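Local coordinates for Ispd/ispf bifunctional enzyme (Campylobacter jejuni, PDB 1W55), which is bifunctional in isoprenoid precursor synthesis, transferring the cytidylyl group of CTP to methylerythritol phosphate and, in a second domain, cyclising a later intermediate to methylerythritol cyclodiphosphate, releasing CMP, at residues 91-96 and 146-151; 226-231 and 243-248; 305-310 and 336-341. All coordinates share one frame; numbering follows the deposited sequence.

Contact 1: residues 91-96 and 146-151. With C (cytidine-5'-monophosphate), chain D; EDO (1,2-ethanediol), chain F.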
loop_
_atom_site.group_PDB
_atom_site.type_symbol
_atom_site.label_atom_id
_atom_site.label_comp_id
_atom_site.label_asym_id
_atom_site.label_seq_id
_atom_site.Cartn_x
_atom_site.Cartn_y
_atom_site.Cartn_z
ATOM N N PHE A 91 -21.317 -38.285 -5.046
ATOM C CA PHE A 91 -19.979 -37.785 -4.760
ATOM C C PHE A 91 -19.925 -37.067 -3.427
ATOM O O PHE A 91 -20.931 -36.521 -2.949
ATOM C CB PHE A 91 -19.499 -36.865 -5.875
ATOM C CG PHE A 91 -19.405 -37.543 -7.207
ATOM C CD1 PHE A 91 -20.448 -37.437 -8.132
ATOM C CD2 PHE A 91 -18.282 -38.301 -7.537
ATOM C CE1 PHE A 91 -20.374 -38.076 -9.371
ATOM C CE2 PHE A 91 -18.194 -38.946 -8.771
ATOM C CZ PHE A 91 -19.244 -38.833 -9.692
ATOM N N VAL A 92 -18.742 -37.090 -2.828
ATOM C CA VAL A 92 -18.490 -36.339 -1.608
ATOM C C VAL A 92 -17.128 -35.659 -1.673
ATOM O O VAL A 92 -16.109 -36.288 -1.978
ATOM C CB VAL A 92 -18.645 -37.218 -0.329
ATOM C CG1 VAL A 92 -17.623 -38.348 -0.298
ATOM C CG2 VAL A 92 -18.562 -36.358 0.939
ATOM N N MET A 93 -17.128 -34.355 -1.414
ATOM C CA MET A 93 -15.882 -33.632 -1.192
ATOM C C MET A 93 -15.546 -33.663 0.299
ATOM O O MET A 93 -16.403 -33.401 1.153
ATOM C CB MET A 93 -15.988 -32.191 -1.690
ATOM C CG MET A 93 -14.698 -31.404 -1.537
ATOM S SD MET A 93 -14.741 -29.860 -2.444
ATOM C CE MET A 93 -14.113 -30.443 -4.004
ATOM N N VAL A 94 -14.295 -33.986 0.598
ATOM C CA VAL A 94 -13.825 -34.065 1.971
ATOM C C VAL A 94 -12.615 -33.157 2.130
ATOM O O VAL A 94 -11.739 -33.137 1.274
ATOM C CB VAL A 94 -13.442 -35.507 2.363
ATOM C CG1 VAL A 94 -13.008 -35.572 3.836
ATOM C CG2 VAL A 94 -14.601 -36.472 2.108
ATOM N N SER A 95 -12.566 -32.410 3.227
ATOM C CA SER A 95 -11.479 -31.464 3.443
ATOM C C SER A 95 -11.142 -31.251 4.915
ATOM O O SER A 95 -12.031 -31.221 5.765
ATOM C CB SER A 95 -11.811 -30.120 2.778
ATOM O OG SER A 95 -10.641 -29.370 2.500
ATOM N N ASP A 96 -9.848 -31.124 5.206
ATOM C CA ASP A 96 -9.373 -30.670 6.514
ATOM C C ASP A 96 -9.752 -29.196 6.716
ATOM O O ASP A 96 -9.487 -28.387 5.836
ATOM C CB ASP A 96 -7.846 -30.787 6.580
ATOM C CG ASP A 96 -7.320 -32.167 6.147
ATOM O OD1 ASP A 96 -7.999 -33.196 6.359
ATOM O OD2 ASP A 96 -6.211 -32.314 5.604
ATOM N N GLN A 146 -2.722 -33.382 -0.664
ATOM C CA GLN A 146 -3.482 -32.312 -0.055
ATOM C C GLN A 146 -4.960 -32.671 -0.143
ATOM O O GLN A 146 -5.334 -33.754 -0.610
ATOM C CB GLN A 146 -3.207 -30.977 -0.769
ATOM C CG GLN A 146 -1.759 -30.468 -0.695
ATOM C CD GLN A 146 -1.606 -29.065 -1.294
ATOM O OE1 GLN A 146 -2.088 -28.800 -2.403
ATOM N NE2 GLN A 146 -0.953 -28.164 -0.555
ATOM N N THR A 147 -5.777 -31.717 0.265
ATOM C CA THR A 147 -7.223 -31.824 0.381
ATOM C C THR A 147 -7.673 -30.450 -0.209
ATOM O O THR A 147 -6.840 -29.533 -0.219
ATOM C CB THR A 147 -7.472 -32.003 1.912
ATOM O OG1 THR A 147 -7.876 -33.348 2.224
ATOM C CG2 THR A 147 -8.508 -31.135 2.459
ATOM N N PRO A 148 -8.900 -30.253 -0.729
ATOM C CA PRO A 148 -10.012 -31.216 -0.771
ATOM C C PRO A 148 -9.802 -32.429 -1.674
ATOM O O PRO A 148 -9.006 -32.393 -2.613
ATOM C CB PRO A 148 -11.189 -30.393 -1.330
ATOM C CG PRO A 148 -10.755 -28.945 -1.304
ATOM C CD PRO A 148 -9.261 -28.966 -1.349
ATOM N N GLN A 149 -10.515 -33.507 -1.362
ATOM C CA GLN A 149 -10.449 -34.729 -2.147
ATOM C C GLN A 149 -11.889 -35.107 -2.474
ATOM O O GLN A 149 -12.763 -35.019 -1.615
ATOM C CB GLN A 149 -9.752 -35.841 -1.354
ATOM C CG GLN A 149 -8.295 -35.541 -0.976
ATOM C CD GLN A 149 -7.591 -36.681 -0.235
ATOM O OE1 GLN A 149 -8.107 -37.207 0.753
ATOM N NE2 GLN A 149 -6.393 -37.037 -0.695
ATOM N N ILE A 150 -12.147 -35.487 -3.721
ATOM C CA ILE A 150 -13.484 -35.921 -4.114
ATOM C C ILE A 150 -13.478 -37.423 -4.358
ATOM O O ILE A 150 -12.607 -37.944 -5.070
ATOM C CB ILE A 150 -13.977 -35.188 -5.392
ATOM C CG1 ILE A 150 -13.903 -33.679 -5.230
ATOM C CG2 ILE A 150 -15.413 -35.582 -5.716
ATOM C CD1 ILE A 150 -14.022 -32.928 -6.558
ATOM N N SER A 151 -14.466 -38.105 -3.789
ATOM C CA SER A 151 -14.571 -39.548 -3.916
ATOM C C SER A 151 -16.000 -39.925 -4.245
ATOM O O SER A 151 -16.938 -39.172 -3.951
ATOM C CB SER A 151 -14.159 -40.238 -2.609
ATOM O OG SER A 151 -12.827 -39.928 -2.263
HETATM O OP3 C D . -3.638 -33.719 10.106
HETATM P P C D . -4.540 -34.627 10.907
HETATM O OP1 C D . -4.301 -34.522 12.392
HETATM O OP2 C D . -4.668 -36.031 10.361
HETATM O "O5'" C D . -6.002 -33.961 10.774
HETATM C "C5'" C D . -6.639 -33.786 9.518
HETATM C "C4'" C D . -8.055 -33.247 9.721
HETATM O "O4'" C D . -8.917 -34.238 10.293
HETATM C "C3'" C D . -8.098 -32.046 10.646
HETATM O "O3'" C D . -8.915 -31.073 10.022
HETATM C "C2'" C D . -8.751 -32.545 11.917
HETATM O "O2'" C D . -9.524 -31.547 12.574
HETATM C "C1'" C D . -9.612 -33.692 11.414
HETATM N N1 C D . -9.769 -34.716 12.446
HETATM C C2 C D . -11.067 -35.139 12.775
HETATM O O2 C D . -12.066 -34.646 12.186
HETATM N N3 C D . -11.215 -36.082 13.728
HETATM C C4 C D . -10.140 -36.607 14.377
HETATM N N4 C D . -10.320 -37.549 15.340
HETATM C C5 C D . -8.850 -36.194 14.062
HETATM C C6 C D . -8.689 -35.230 13.074
HETATM C C1 EDO F . -4.661 -35.321 4.517
HETATM O O1 EDO F . -4.274 -34.249 5.363
HETATM C C2 EDO F . -3.934 -35.213 3.195
HETATM O O2 EDO F . -2.557 -35.042 3.441
#

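Contact 2: residues 226-231 and 243-248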
loop_
_atom_site.group_PDB
_atom_site.type_symbol
_atom_site.label_atom_id
_atom_site.label_comp_id
_atom_site.label_asym_id
_atom_site.label_seq_id
_atom_site.Cartn_x
_atom_site.Cartn_y
_atom_site.Cartn_z
ATOM N N PRO A 226 -9.576 -17.780 57.943
ATOM C CA PRO A 226 -9.004 -16.651 57.205
ATOM C C PRO A 226 -9.924 -16.143 56.094
ATOM O O PRO A 226 -10.585 -16.924 55.395
ATOM C CB PRO A 226 -7.714 -17.235 56.619
ATOM C CG PRO A 226 -7.338 -18.347 57.585
ATOM C CD PRO A 226 -8.664 -18.945 57.969
ATOM N N LEU A 227 -9.977 -14.823 55.975
ATOM C CA LEU A 227 -10.632 -14.164 54.872
ATOM C C LEU A 227 -9.622 -14.084 53.741
ATOM O O LEU A 227 -8.602 -13.402 53.853
ATOM C CB LEU A 227 -11.102 -12.764 55.287
ATOM C CG LEU A 227 -11.829 -11.964 54.209
ATOM C CD1 LEU A 227 -13.024 -12.750 53.676
ATOM C CD2 LEU A 227 -12.250 -10.586 54.737
ATOM N N LEU A 228 -9.899 -14.821 52.673
ATOM C CA LEU A 228 -9.066 -14.836 51.472
ATOM C C LEU A 228 -9.811 -14.142 50.341
ATOM O O LEU A 228 -10.928 -14.531 49.997
ATOM C CB LEU A 228 -8.763 -16.279 51.042
ATOM C CG LEU A 228 -7.920 -17.193 51.932
ATOM C CD1 LEU A 228 -7.714 -18.527 51.218
ATOM C CD2 LEU A 228 -6.580 -16.566 52.283
ATOM N N LEU A 229 -9.200 -13.116 49.776
ATOM C CA LEU A 229 -9.777 -12.431 48.629
ATOM C C LEU A 229 -8.696 -12.341 47.564
ATOM O O LEU A 229 -7.588 -11.861 47.836
ATOM C CB LEU A 229 -10.284 -11.045 49.020
ATOM C CG LEU A 229 -11.464 -10.949 49.993
ATOM C CD1 LEU A 229 -11.840 -9.477 50.168
ATOM C CD2 LEU A 229 -12.667 -11.774 49.530
ATOM N N ALA A 230 -9.015 -12.826 46.363
ATOM C CA ALA A 230 -8.023 -12.992 45.295
ATOM C C ALA A 230 -6.802 -13.757 45.814
ATOM O O ALA A 230 -5.659 -13.479 45.422
ATOM C CB ALA A 230 -7.616 -11.630 44.694
ATOM N N GLY A 231 -7.061 -14.718 46.701
ATOM C CA GLY A 231 -6.029 -15.591 47.235
ATOM C C GLY A 231 -5.120 -14.944 48.269
ATOM O O GLY A 231 -4.112 -15.526 48.647
ATOM N N HIS A 243 -18.438 -22.325 49.958
ATOM C CA HIS A 243 -17.886 -21.966 48.641
ATOM C C HIS A 243 -16.366 -22.110 48.593
ATOM O O HIS A 243 -15.631 -21.118 48.417
ATOM C CB HIS A 243 -18.284 -20.533 48.252
ATOM C CG HIS A 243 -19.761 -20.324 48.169
ATOM N ND1 HIS A 243 -20.492 -19.782 49.203
ATOM C CD2 HIS A 243 -20.649 -20.614 47.188
ATOM C CE1 HIS A 243 -21.767 -19.730 48.858
ATOM N NE2 HIS A 243 -21.888 -20.228 47.638
ATOM N N SER A 244 -15.909 -23.351 48.746
ATOM C CA SER A 244 -14.486 -23.683 48.792
ATOM C C SER A 244 -13.795 -22.931 49.936
ATOM O O SER A 244 -14.146 -23.100 51.106
ATOM C CB SER A 244 -13.811 -23.379 47.449
ATOM O OG SER A 244 -14.612 -23.813 46.361
ATOM N N ASP A 245 -12.837 -22.081 49.580
ATOM C CA ASP A 245 -12.096 -21.285 50.541
ATOM C C ASP A 245 -12.752 -19.922 50.776
ATOM O O ASP A 245 -12.147 -19.048 51.400
ATOM C CB ASP A 245 -10.652 -21.121 50.053
ATOM C CG ASP A 245 -10.564 -20.559 48.621
ATOM O OD1 ASP A 245 -11.610 -20.148 48.059
ATOM O OD2 ASP A 245 -9.489 -20.480 47.979
ATOM N N GLY A 246 -13.976 -19.740 50.263
ATOM C CA GLY A 246 -14.773 -18.539 50.500
ATOM C C GLY A 246 -14.414 -17.268 49.715
ATOM O O GLY A 246 -14.938 -16.188 49.993
ATOM N N ASP A 247 -13.527 -17.386 48.738
ATOM C CA ASP A 247 -13.046 -16.234 47.970
ATOM C C ASP A 247 -14.127 -15.689 47.022
ATOM O O ASP A 247 -14.158 -16.066 45.851
ATOM C CB ASP A 247 -11.800 -16.680 47.195
ATOM C CG ASP A 247 -10.917 -15.531 46.746
ATOM O OD1 ASP A 247 -11.418 -14.424 46.398
ATOM O OD2 ASP A 247 -9.680 -15.677 46.660
ATOM N N VAL A 248 -15.015 -14.820 47.528
ATOM C CA VAL A 248 -16.087 -14.235 46.703
ATOM C C VAL A 248 -15.520 -13.462 45.540
ATOM O O VAL A 248 -16.123 -13.418 44.476
ATOM C CB VAL A 248 -16.932 -13.114 47.364
ATOM C CG1 VAL A 248 -18.438 -13.402 47.282
ATOM C CG2 VAL A 248 -16.415 -12.623 48.697
HETATM O O HOH W 1 -10.420 -19.233 53.965
HETATM O O HOH W 2 -12.245 -16.423 51.749
#

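Contact 3: residues 305-310 and 336-341. With MG (magnesium ion), chain B; C (cytidine-5'-monophosphate), chain C.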
loop_
_atom_site.group_PDB
_atom_site.type_symbol
_atom_site.label_atom_id
_atom_site.label_comp_id
_atom_site.label_asym_id
_atom_site.label_seq_id
_atom_site.Cartn_x
_atom_site.Cartn_y
_atom_site.Cartn_z
ATOM N N ILE A 305 -12.718 -4.274 39.423
ATOM C CA ILE A 305 -13.452 -4.947 40.493
ATOM C C ILE A 305 -13.933 -3.941 41.511
ATOM O O ILE A 305 -13.241 -2.967 41.808
ATOM C CB ILE A 305 -12.561 -6.043 41.153
ATOM C CG1 ILE A 305 -12.359 -7.211 40.162
ATOM C CG2 ILE A 305 -13.191 -6.578 42.455
ATOM C CD1 ILE A 305 -11.286 -8.215 40.571
ATOM N N CYS A 306 -15.139 -4.162 42.016
ATOM C CA CYS A 306 -15.631 -3.430 43.155
ATOM C C CYS A 306 -16.074 -4.386 44.255
ATOM O O CYS A 306 -16.988 -5.193 44.065
ATOM C CB CYS A 306 -16.771 -2.483 42.779
ATOM S SG CYS A 306 -17.175 -1.428 44.202
ATOM N N VAL A 307 -15.387 -4.312 45.391
ATOM C CA VAL A 307 -15.727 -5.112 46.552
ATOM C C VAL A 307 -16.646 -4.251 47.398
ATOM O O VAL A 307 -16.322 -3.102 47.712
ATOM C CB VAL A 307 -14.482 -5.501 47.395
ATOM C CG1 VAL A 307 -14.901 -6.309 48.629
ATOM C CG2 VAL A 307 -13.445 -6.274 46.563
ATOM N N MET A 308 -17.799 -4.800 47.752
ATOM C CA MET A 308 -18.722 -4.109 48.633
ATOM C C MET A 308 -18.677 -4.794 49.993
ATOM O O MET A 308 -19.116 -5.938 50.160
ATOM C CB MET A 308 -20.120 -4.081 48.025
ATOM C CG MET A 308 -20.128 -3.472 46.603
ATOM S SD MET A 308 -21.329 -4.197 45.432
ATOM C CE MET A 308 -22.673 -4.331 46.383
ATOM N N ALA A 309 -18.088 -4.095 50.953
ATOM C CA ALA A 309 -17.890 -4.644 52.288
ATOM C C ALA A 309 -17.777 -3.533 53.323
ATOM O O ALA A 309 -16.992 -2.587 53.160
ATOM C CB ALA A 309 -16.650 -5.527 52.323
ATOM N N GLN A 310 -18.561 -3.654 54.385
ATOM C CA GLN A 310 -18.447 -2.746 55.521
ATOM C C GLN A 310 -17.086 -2.905 56.218
ATOM O O GLN A 310 -16.445 -1.906 56.572
ATOM C CB GLN A 310 -19.612 -2.953 56.492
ATOM C CG GLN A 310 -19.879 -1.768 57.401
ATOM C CD GLN A 310 -20.252 -0.497 56.653
ATOM O OE1 GLN A 310 -21.126 -0.508 55.790
ATOM N NE2 GLN A 310 -19.599 0.605 57.000
ATOM N N ILE A 336 -5.029 -4.930 35.971
ATOM C CA ILE A 336 -5.901 -5.374 37.069
ATOM C C ILE A 336 -6.121 -4.232 38.047
ATOM O O ILE A 336 -5.158 -3.583 38.474
ATOM C CB ILE A 336 -5.263 -6.560 37.886
ATOM C CG1 ILE A 336 -4.497 -7.559 36.998
ATOM C CG2 ILE A 336 -6.311 -7.221 38.781
ATOM C CD1 ILE A 336 -5.317 -8.281 35.980
ATOM N N ASN A 337 -7.372 -4.029 38.446
ATOM C CA ASN A 337 -7.703 -3.004 39.429
ATOM C C ASN A 337 -8.765 -3.486 40.413
ATOM O O ASN A 337 -9.804 -4.016 40.012
ATOM C CB ASN A 337 -8.170 -1.724 38.738
ATOM C CG ASN A 337 -8.159 -0.519 39.673
ATOM O OD1 ASN A 337 -7.103 0.059 39.954
ATOM N ND2 ASN A 337 -9.335 -0.131 40.151
ATOM N N VAL A 338 -8.509 -3.288 41.701
ATOM C CA VAL A 338 -9.454 -3.696 42.736
ATOM C C VAL A 338 -9.849 -2.489 43.563
ATOM O O VAL A 338 -8.982 -1.795 44.103
ATOM C CB VAL A 338 -8.864 -4.811 43.641
ATOM C CG1 VAL A 338 -9.835 -5.177 44.772
ATOM C CG2 VAL A 338 -8.521 -6.054 42.809
ATOM N N LYS A 339 -11.153 -2.242 43.659
ATOM C CA LYS A 339 -11.692 -1.117 44.413
ATOM C C LYS A 339 -12.569 -1.641 45.532
ATOM O O LYS A 339 -12.917 -2.820 45.549
ATOM C CB LYS A 339 -12.524 -0.198 43.494
ATOM C CG LYS A 339 -11.841 0.147 42.167
ATOM C CD LYS A 339 -12.624 1.203 41.381
ATOM C CE LYS A 339 -13.983 0.684 40.905
ATOM N NZ LYS A 339 -13.907 -0.660 40.239
ATOM N N ALA A 340 -12.950 -0.761 46.458
ATOM C CA ALA A 340 -13.843 -1.150 47.539
ATOM C C ALA A 340 -14.738 -0.005 47.975
ATOM O O ALA A 340 -14.375 1.150 47.839
ATOM C CB ALA A 340 -13.028 -1.690 48.742
ATOM N N THR A 341 -15.909 -0.338 48.505
ATOM C CA THR A 341 -16.774 0.647 49.144
ATOM C C THR A 341 -17.558 -0.021 50.273
ATOM O O THR A 341 -17.797 -1.236 50.239
ATOM C CB THR A 341 -17.743 1.320 48.109
ATOM O OG1 THR A 341 -18.580 2.273 48.783
ATOM C CG2 THR A 341 -18.761 0.299 47.538
HETATM MG MG MG B . -18.365 4.529 49.055
HETATM O OP3 C C . -16.956 5.099 50.293
HETATM P P C C . -16.687 4.580 51.673
HETATM O OP1 C C . -17.448 3.337 52.004
HETATM O OP2 C C . -16.828 5.657 52.710
HETATM O "O5'" C C . -15.145 4.146 51.661
HETATM C "C5'" C C . -14.102 5.095 51.488
HETATM C "C4'" C C . -12.857 4.404 50.935
HETATM O "O4'" C C . -12.394 3.355 51.799
HETATM C "C3'" C C . -13.051 3.722 49.581
HETATM O "O3'" C C . -12.886 4.624 48.490
HETATM C "C2'" C C . -11.977 2.648 49.585
HETATM O "O2'" C C . -10.723 3.234 49.244
HETATM C "C1'" C C . -11.829 2.271 51.042
HETATM N N1 C C . -12.438 0.988 51.473
HETATM C C2 C C . -11.637 -0.161 51.644
HETATM O O2 C C . -10.416 -0.108 51.381
HETATM N N3 C C . -12.175 -1.329 52.082
HETATM C C4 C C . -13.498 -1.414 52.359
HETATM N N4 C C . -14.046 -2.581 52.798
HETATM C C5 C C . -14.306 -0.299 52.184
HETATM C C6 C C . -13.753 0.905 51.749
HETATM O O HOH W 3 -18.110 6.673 48.716
HETATM O O HOH W 4 -16.916 4.438 47.633
HETATM O O HOH W 5 -20.018 4.402 50.424
#

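Contact 1: residues 91-96 and 146-151
In the mixed sheet of the cytidylyltransferase domain, strand 91-96 runs antiparallel to residues 149-151, with Val92 facing Ser151 and Val94 facing Gln149 as hydrogen-bonded pairs. Val92 N donates a hydrogen bond to Ser151 O at 3.0 Å and Val94 N one to Gln149 O at 2.9 Å, and the two reverse bonds complete the set. Met93 and Ile150 form the non-hydrogen-bonded pair between them. With CG anti to its backbone N (chi1 -178°) and the chain bent at the sulphur, Met93 lies alongside Pro148, CG at 3.7 Å from Pro148 CB, and brings its terminal CE to 3.5 Å from Ile150 CG1, a tight fit. Regular pairing stops at Pro148, which follows a cis peptide bond and has no N-H to offer; its CA-H instead approaches Val94 O. On the other face, the Gln149 amide is bonded to Asp168, Thr121 and the backbone N of Asp169, while Val92 and Val94 pack on Leu156 of helix 153-159. The strand ends at Asp96, beside the nucleotide. Its OD1 lies 3.4 Å from C4' of the bound CMP and is salt-bridged to Arg76; OD2 pairs with Arg99 and accepts a 2.7 Å bond from O1 of an ethanediol. Four backbone bonds, with Met93, Pro148 and Ile150 packed on one face, thus set one carboxylate beside the ribose, where the two arginines probably fix its rotation and would balance its charge.

Contact 2: residues 226-231 and 243-248
Asp247 grips the turn that follows the short strand 227-229 through charge-assisted backbone hydrogen bonds. Its OD1 receives Ala230 N at 2.9 Å on the syn side, slightly out of the carboxylate plane, and its OD2 receives Gly231 N at 2.8 Å nearly along the C-O axis. CG is anti to the backbone N (chi1 -160°), and this brings the carboxylate up to the two amides, in a turn where both residues have positive phi. Asp247 is also the N-cap residue of helix 248-260, its OD1 accepting from Ala250 N, so one side chain ties a helix start to a strand end. Water supplies the next set of links. One molecule donates to both Pro226 O and Asp245 O; another accepts from Leu228 N at 3.0 Å and donates to Asp245 O at 2.6 Å. The type II' turn from His243 to Gly246 presents that carbonyl, closed by Gly246 N to His243 O at 2.8 Å; His243, probably a transition-state stabiliser as in related enzymes, stacks on His219. The apolar contact is Leu229 CD2 beside Val248 CG2 at 3.9 Å. Leu228 CD1 meets the methylene CB of Asp245 at 4.1 Å, the two side chains crossing at about a right angle. Beyond the pair, Leu229 reaches Met321 of helix 318-329 and Ile234 of strand 232-235, and Val248 joins it on Met355 of strand 354-365.

Contact 3: residues 305-310 and 336-341
Ile305 O is held by two nitrogens of Lys339, which come from opposite faces of its carbonyl plane: the backbone N at 2.9 Å and, after the side chain curls back at chi3 and chi4, NZ at 2.9 Å as well. The ammonium also forms a salt bridge with Asp304 and a hydrogen bond with Asn214 of the fourth subunit, so its charge is probably balanced mainly by Asp304, while the bond to Asn214 ties it to the subunit interface. The setting is a beta-alpha-beta crossover, strand 298-308 passing through helix 318-329 to the parallel strand 336-341. Its pairing continues with Val307 N to Lys339 O, Thr341 N to Val307 O and Ala309 N to Thr341 O, the last two donors lying nearly in line with the carbonyl. On the face carrying Ile305 and Val307, Ile305 CD1 rests at 4.2 Å from Val338 CG2, side chains parallel, while Val307 crosses Val338 at a slant; Leu249 of helix 248-260 covers both residues of the first strand. On the other face, with Cys306, Met308 and Thr341, Thr341 CG2 touches Cys306 SG and Met308 CG, each at 4.1 Å.

The strand ends build a composite active site, as expected for IspF enzymes. Thr341 OG1, anti to its backbone N (chi1 180°), binds magnesium at 2.3 Å, together with OP3 of the bound CMP, three waters and Asp217 of the fourth subunit. The cytosine is read by the backbone and packed by a methyl: Ala340 CB sits against the pyrimidine face, 3.5 Å from N3, and the exocyclic N4 donates to Ala309 O at 3.0 Å, with an almost straight N-H...O angle of 172°.

The three contacts illustrate how a fused enzyme keeps its two activities apart. Contact 1 comes first along the chain and belongs to the cytidylyltransferase domain; contacts 2 and 3 follow in turn within the cyclodiphosphate synthase domain. The centre of contact 1 lies 53 Å from that of contact 2 and 56 Å from that of contact 3, on the opposite side of the chain's centre. Contacts 2 and 3 are neighbours, centres 14 Å apart and nearest atoms about 5 Å, without touching. Both touch helix 318-329 and strand 354-365; helix 248-260 starts within contact 2 and its Leu249 packs on contact 3. Contacts 1 and 3 each end beside a CMP, marking separate nucleotide sites.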